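Local coordinates for probable threonyl-tRNA synthetase 1 (Aeropyrum pernix, PDB 3A32), which probably activates threonine with ATP and transfers it to the acceptor end of tRNA(Thr), as a zinc-binding class II synthetase that lacks the editing domain, at residues F82-H87 against R289-Y294; V71-I76 against P113-L118. All coordinates share one frame; numbering follows the deposited sequence.

Overall arrangement
From the N terminus the chain first supplies 71-76, the loop after strand 69-70, then 82-87, which begins in helix 80-84. Helix 112-126 brings 113-118 back onto 71-76, so contact 2 closes a loop of 36 residues. Contact 1 closes much later, 201 residues beyond 82-87, when 289-294 arrives from the end of helix 287-290. The segments alternate, so the two contacts cross rather than nest. Their centres lie about 14 Å apart, and they meet where Phe291 packs on Pro113 and Ile116. Contact 2 ties helix 112-126 to the loop leaving strand 69-70 of the large mixed sheet, and contact 1 ties helix 80-84 to helix 287-290; both reach the second subunit.

Contact 1: residues F82-H87 against R289-Y294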
loop_
_atom_site.group_PDB
_atom_site.type_symbol
_atom_site.label_atom_id
_atom_site.label_comp_id
_atom_site.label_asym_id
_atom_site.label_seq_id
_atom_site.Cartn_x
_atom_site.Cartn_y
_atom_site.Cartn_z
ATOM N N PHE A 82 -20.380 -7.308 12.744
ATOM C CA PHE A 82 -21.418 -6.725 11.902
ATOM C C PHE A 82 -22.812 -6.897 12.516
ATOM O O PHE A 82 -23.714 -6.141 12.171
ATOM C CB PHE A 82 -21.323 -7.244 10.453
ATOM C CG PHE A 82 -19.936 -7.085 9.857
ATOM C CD1 PHE A 82 -19.417 -5.805 9.578
ATOM C CD2 PHE A 82 -19.133 -8.194 9.621
ATOM C CE1 PHE A 82 -18.087 -5.662 9.066
ATOM C CE2 PHE A 82 -17.836 -8.040 9.077
ATOM C CZ PHE A 82 -17.316 -6.766 8.825
ATOM N N LYS A 83 -22.972 -7.842 13.439
ATOM C CA LYS A 83 -24.169 -7.912 14.290
ATOM C C LYS A 83 -24.287 -6.674 15.192
ATOM O O LYS A 83 -25.375 -6.107 15.299
ATOM C CB LYS A 83 -24.168 -9.172 15.170
ATOM C CG LYS A 83 -24.453 -10.469 14.375
ATOM C CD LYS A 83 -24.387 -11.715 15.254
ATOM C CE LYS A 83 -24.661 -13.007 14.475
ATOM N NZ LYS A 83 -24.569 -14.202 15.416
ATOM N N VAL A 84 -23.177 -6.250 15.824
ATOM C CA VAL A 84 -23.181 -5.052 16.690
ATOM C C VAL A 84 -23.475 -3.789 15.902
ATOM O O VAL A 84 -24.189 -2.916 16.368
ATOM C CB VAL A 84 -21.855 -4.882 17.512
ATOM C CG1 VAL A 84 -21.876 -3.548 18.266
ATOM C CG2 VAL A 84 -21.656 -6.094 18.510
ATOM N N SER A 85 -22.950 -3.710 14.685
ATOM C CA SER A 85 -23.085 -2.478 13.902
ATOM C C SER A 85 -24.478 -2.002 13.412
ATOM O O SER A 85 -24.606 -0.864 12.996
ATOM C CB SER A 85 -21.948 -2.295 12.884
ATOM O OG SER A 85 -21.775 -3.403 12.053
ATOM N N GLY A 86 -25.518 -2.814 13.364
ATOM C CA GLY A 86 -25.519 -4.122 12.798
ATOM C C GLY A 86 -26.546 -4.180 11.647
ATOM O O GLY A 86 -26.150 -4.267 10.482
ATOM N N HIS A 87 -27.836 -4.073 12.029
ATOM C CA HIS A 87 -29.070 -4.647 11.355
ATOM C C HIS A 87 -29.077 -6.181 11.091
ATOM O O HIS A 87 -29.931 -6.930 11.654
ATOM C CB HIS A 87 -29.551 -3.817 10.140
ATOM C CG HIS A 87 -30.258 -2.555 10.549
ATOM N ND1 HIS A 87 -31.623 -2.500 10.755
ATOM C CD2 HIS A 87 -29.777 -1.334 10.892
ATOM C CE1 HIS A 87 -31.958 -1.284 11.157
ATOM N NE2 HIS A 87 -30.854 -0.563 11.262
ATOM N N ARG A 289 -24.901 4.812 18.796
ATOM C CA ARG A 289 -25.800 4.018 19.645
ATOM C C ARG A 289 -25.305 2.553 19.739
ATOM O O ARG A 289 -25.133 2.014 20.841
ATOM C CB ARG A 289 -27.268 4.098 19.132
ATOM C CG ARG A 289 -27.988 5.429 19.525
ATOM C CD ARG A 289 -29.421 5.515 18.934
ATOM N NE ARG A 289 -30.159 6.687 19.410
ATOM C CZ ARG A 289 -30.052 7.905 18.901
ATOM N NH1 ARG A 289 -29.223 8.145 17.879
ATOM N NH2 ARG A 289 -30.741 8.892 19.443
ATOM N N ARG A 290 -25.080 1.911 18.593
ATOM C CA ARG A 290 -24.710 0.494 18.581
ATOM C C ARG A 290 -23.364 0.179 19.272
ATOM O O ARG A 290 -23.234 -0.851 19.943
ATOM C CB ARG A 290 -24.731 -0.045 17.151
ATOM C CG ARG A 290 -26.111 -0.008 16.492
ATOM C CD ARG A 290 -27.112 -0.911 17.186
ATOM N NE ARG A 290 -26.993 -2.338 16.815
ATOM C CZ ARG A 290 -27.339 -3.376 17.609
ATOM N NH1 ARG A 290 -27.819 -3.177 18.850
ATOM N NH2 ARG A 290 -27.187 -4.627 17.184
ATOM N N PHE A 291 -22.393 1.076 19.130
ATOM C CA PHE A 291 -21.079 0.928 19.772
ATOM C C PHE A 291 -20.917 1.797 21.023
ATOM O O PHE A 291 -19.809 1.943 21.518
ATOM C CB PHE A 291 -19.974 1.304 18.786
ATOM C CG PHE A 291 -19.707 0.244 17.752
ATOM C CD1 PHE A 291 -18.860 -0.829 18.041
ATOM C CD2 PHE A 291 -20.339 0.296 16.511
ATOM C CE1 PHE A 291 -18.611 -1.799 17.085
ATOM C CE2 PHE A 291 -20.108 -0.676 15.559
ATOM C CZ PHE A 291 -19.254 -1.723 15.842
ATOM N N ARG A 292 -22.013 2.405 21.489
ATOM C CA ARG A 292 -22.055 3.123 22.738
ATOM C C ARG A 292 -21.054 4.270 22.768
ATOM O O ARG A 292 -20.435 4.549 23.807
ATOM C CB ARG A 292 -21.910 2.137 23.909
ATOM C CG ARG A 292 -23.127 1.184 23.969
ATOM C CD ARG A 292 -22.739 -0.155 24.571
ATOM N NE ARG A 292 -23.778 -1.205 24.508
ATOM C CZ ARG A 292 -23.716 -2.347 25.195
ATOM N NH1 ARG A 292 -22.694 -2.580 26.009
ATOM N NH2 ARG A 292 -24.672 -3.261 25.088
ATOM N N LEU A 293 -20.949 4.977 21.639
ATOM C CA LEU A 293 -19.999 6.081 21.495
ATOM C C LEU A 293 -20.419 7.350 22.203
ATOM O O LEU A 293 -19.562 8.112 22.669
ATOM C CB LEU A 293 -19.705 6.368 20.017
ATOM C CG LEU A 293 -19.192 5.148 19.202
ATOM C CD1 LEU A 293 -18.791 5.579 17.809
ATOM C CD2 LEU A 293 -18.013 4.418 19.983
ATOM N N TYR A 294 -21.731 7.580 22.239
ATOM C CA TYR A 294 -22.326 8.712 22.941
ATOM C C TYR A 294 -22.015 8.605 24.467
ATOM O O TYR A 294 -21.634 9.577 25.076
ATOM C CB TYR A 294 -23.837 8.764 22.706
ATOM C CG TYR A 294 -24.317 9.238 21.347
ATOM C CD1 TYR A 294 -23.629 10.212 20.637
ATOM C CD2 TYR A 294 -25.482 8.713 20.779
ATOM C CE1 TYR A 294 -24.064 10.648 19.417
ATOM C CE2 TYR A 294 -25.943 9.156 19.556
ATOM C CZ TYR A 294 -25.226 10.124 18.877
ATOM O OH TYR A 294 -25.661 10.625 17.663
#
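The Phe291 ring carries Val84 on one face and meets Ser85 at its edge. CG1 of Val84, anti to its backbone N, makes a CH-pi contact 4.0 Å from the centroid of the Phe291 ring and 14° off the ring normal, shifted a little toward the rim. At the edge, near the ring plane, CE2 of Phe291 touches CB of Ser85 at 3.6 Å. The Arg290 guanidinium is met at its edge instead: Gly86 N lies in its plane, and Lys83 O accepts a hydrogen bond from Arg290 NH2 at 3.0 Å, bent to 139° at the hydrogen. Val84 O is also 2.9 Å from Arg290 NE but stands obliquely to the group at a poor angle, so this approach is polar contact and not a bond. The arginine chain is bent at chi2 and again at chi3 (-80°), which turns NE back toward Val84 O. Arg290 and Phe291 come one after the other where helix 287-290 stops in a Schellman motif: Leu293 N bonds to Pro288 O and Arg292 N to Arg289 O, with Arg292 at positive phi and also the N-cap of helix 293-301. The guanidinium thus reaches the Lys83 carbonyl of helix 80-84. Ser85 packs on Pro113 of helix 112-126, and Phe291 on both Pro113 and Ile116, the Ser85 side chain about 9 Å from the zinc ion. Val84 also packs on Phe36 of the second subunit.

Contact 2: residues V71-I76 against P113-L118; sequences VETPII and PYHILL
Val71 meets Leu118 tip to tip, its CG1 3.8 Å from CD1 of Leu118. Its CG2 lies 3.7 Å from NE2 of His115, a nitrogen that is hydrogen-bonded to Glu138. Glu72 makes salt bridges to Arg141 and Arg52 of the second subunit. Thr73 comes next and slides past Tyr114 in the opposite direction, their two CB atoms 3.5 Å apart. Thr73 CG2, anti to the carbonyl carbon, reaches the in-plane edge of the imidazole at CD2 of His115, 3.7 Å away. OG1 of the same threonine bonds to Glu138 OE1, the carboxylate oxygen that is also hydrogen-bonded to NE2 of His115, while ND1 of His115 is bonded to the zinc ligand His166; His115 is thus a second-shell residue of the metal site. Pro74 lays CD over the centre of the Tyr114 ring in a CH-pi contact, 3.6 Å from the centroid and 6° off the normal. Beyond it, Ile76 O accepts a hydrogen bond from Tyr114 OH at 2.6 Å, in the carbonyl plane and on a lone pair, so that the ring is held by one bond at its end and by the proline on its face. An alanine at Tyr114 would probably leave Ile76 O without this donor and open a gap beside Pro74. The sequence VETPII, with its proline, following a long helix and a short strand, fits motif 1 of class II synthetases, the dimer-forming element, in keeping with the salt bridges of Glu72. The loop runs from strand 69-70, beside strand 134-143, to strand 76-78, with helix 112-126 packed on it and helix 80-84 touching Tyr114 through Leu81.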
loop_
_atom_site.group_PDB
_atom_site.type_symbol
_atom_site.label_atom_id
_atom_site.label_comp_id
_atom_site.label_asym_id
_atom_site.label_seq_id
_atom_site.Cartn_x
_atom_site.Cartn_y
_atom_site.Cartn_z
ATOM N N VAL A 71 -4.539 3.805 8.819
ATOM C CA VAL A 71 -4.669 2.491 9.347
ATOM C C VAL A 71 -4.920 1.478 8.239
ATOM O O VAL A 71 -5.204 1.817 7.073
ATOM C CB VAL A 71 -5.756 2.393 10.472
ATOM C CG1 VAL A 71 -5.455 3.404 11.598
ATOM C CG2 VAL A 71 -7.162 2.556 9.907
ATOM N N GLU A 72 -4.734 0.234 8.601
ATOM C CA GLU A 72 -5.103 -0.887 7.735
ATOM C C GLU A 72 -5.818 -1.877 8.667
ATOM O O GLU A 72 -5.295 -2.206 9.763
ATOM C CB GLU A 72 -3.871 -1.483 7.042
ATOM C CG GLU A 72 -4.145 -2.851 6.381
ATOM C CD GLU A 72 -3.041 -3.339 5.392
ATOM O OE1 GLU A 72 -2.015 -2.638 5.248
ATOM O OE2 GLU A 72 -3.247 -4.425 4.720
ATOM N N THR A 73 -7.034 -2.278 8.285
ATOM C CA THR A 73 -7.834 -3.159 9.161
ATOM C C THR A 73 -8.041 -4.505 8.462
ATOM O O THR A 73 -7.914 -4.582 7.235
ATOM C CB THR A 73 -9.180 -2.474 9.662
ATOM O OG1 THR A 73 -10.038 -2.146 8.551
ATOM C CG2 THR A 73 -8.901 -1.191 10.521
ATOM N N PRO A 74 -8.353 -5.574 9.228
ATOM C CA PRO A 74 -8.448 -6.878 8.588
ATOM C C PRO A 74 -9.458 -7.012 7.484
ATOM O O PRO A 74 -10.462 -6.279 7.419
ATOM C CB PRO A 74 -8.818 -7.807 9.731
ATOM C CG PRO A 74 -8.266 -7.106 10.944
ATOM C CD PRO A 74 -8.568 -5.669 10.672
ATOM N N ILE A 75 -9.182 -7.963 6.605
ATOM C CA ILE A 75 -10.074 -8.268 5.526
ATOM C C ILE A 75 -11.271 -9.141 5.912
ATOM O O ILE A 75 -12.336 -9.048 5.247
ATOM C CB ILE A 75 -9.255 -8.772 4.317
ATOM C CG1 ILE A 75 -8.466 -7.542 3.844
ATOM C CG2 ILE A 75 -10.179 -9.445 3.234
ATOM C CD1 ILE A 75 -7.851 -7.603 2.512
ATOM N N ILE A 76 -11.122 -9.957 6.966
ATOM C CA ILE A 76 -12.210 -10.799 7.438
ATOM C C ILE A 76 -12.577 -10.420 8.865
ATOM O O ILE A 76 -11.842 -9.686 9.523
ATOM C CB ILE A 76 -11.921 -12.283 7.285
ATOM C CG1 ILE A 76 -10.717 -12.733 8.170
ATOM C CG2 ILE A 76 -11.750 -12.617 5.788
ATOM C CD1 ILE A 76 -10.565 -14.350 8.367
ATOM N N PRO A 113 -16.883 -0.496 11.358
ATOM C CA PRO A 113 -16.802 -1.167 12.660
ATOM C C PRO A 113 -15.363 -1.395 13.120
ATOM O O PRO A 113 -15.077 -1.239 14.319
ATOM C CB PRO A 113 -17.523 -2.506 12.415
ATOM C CG PRO A 113 -18.473 -2.238 11.232
ATOM C CD PRO A 113 -17.708 -1.247 10.386
ATOM N N TYR A 114 -14.462 -1.726 12.188
ATOM C CA TYR A 114 -13.035 -1.861 12.547
ATOM C C TYR A 114 -12.459 -0.521 13.005
ATOM O O TYR A 114 -11.818 -0.461 14.037
ATOM C CB TYR A 114 -12.207 -2.529 11.435
ATOM C CG TYR A 114 -12.148 -4.085 11.507
ATOM C CD1 TYR A 114 -12.408 -4.874 10.387
ATOM C CD2 TYR A 114 -11.775 -4.741 12.670
ATOM C CE1 TYR A 114 -12.337 -6.264 10.426
ATOM C CE2 TYR A 114 -11.672 -6.142 12.711
ATOM C CZ TYR A 114 -11.959 -6.887 11.602
ATOM O OH TYR A 114 -11.879 -8.269 11.664
ATOM N N HIS A 115 -12.744 0.562 12.275
ATOM C CA HIS A 115 -12.242 1.923 12.630
ATOM C C HIS A 115 -12.763 2.370 13.977
ATOM O O HIS A 115 -12.042 3.029 14.694
ATOM C CB HIS A 115 -12.614 2.956 11.553
ATOM C CG HIS A 115 -11.868 2.752 10.264
ATOM N ND1 HIS A 115 -11.895 3.658 9.225
ATOM C CD2 HIS A 115 -11.039 1.752 9.870
ATOM C CE1 HIS A 115 -11.110 3.229 8.256
ATOM N NE2 HIS A 115 -10.582 2.079 8.621
ATOM N N ILE A 116 -14.017 1.994 14.306
ATOM C CA ILE A 116 -14.593 2.248 15.643
ATOM C C ILE A 116 -13.954 1.423 16.752
ATOM O O ILE A 116 -13.737 1.944 17.822
ATOM C CB ILE A 116 -16.118 2.069 15.691
ATOM C CG1 ILE A 116 -16.775 3.084 14.775
ATOM C CG2 ILE A 116 -16.658 2.226 17.162
ATOM C CD1 ILE A 116 -18.128 2.592 14.361
ATOM N N LEU A 117 -13.653 0.153 16.502
ATOM C CA LEU A 117 -12.901 -0.623 17.471
ATOM C C LEU A 117 -11.532 0.025 17.780
ATOM O O LEU A 117 -11.065 0.013 18.939
ATOM C CB LEU A 117 -12.741 -2.093 17.015
ATOM C CG LEU A 117 -13.954 -3.068 17.020
ATOM C CD1 LEU A 117 -13.515 -4.457 16.545
ATOM C CD2 LEU A 117 -14.660 -3.212 18.417
ATOM N N LEU A 118 -10.876 0.570 16.756
ATOM C CA LEU A 118 -9.576 1.233 16.933
ATOM C C LEU A 118 -9.712 2.496 17.762
ATOM O O LEU A 118 -8.874 2.783 18.567
ATOM C CB LEU A 118 -8.916 1.603 15.571
ATOM C CG LEU A 118 -8.430 0.424 14.684
ATOM C CD1 LEU A 118 -7.700 0.867 13.419
ATOM C CD2 LEU A 118 -7.557 -0.519 15.492
#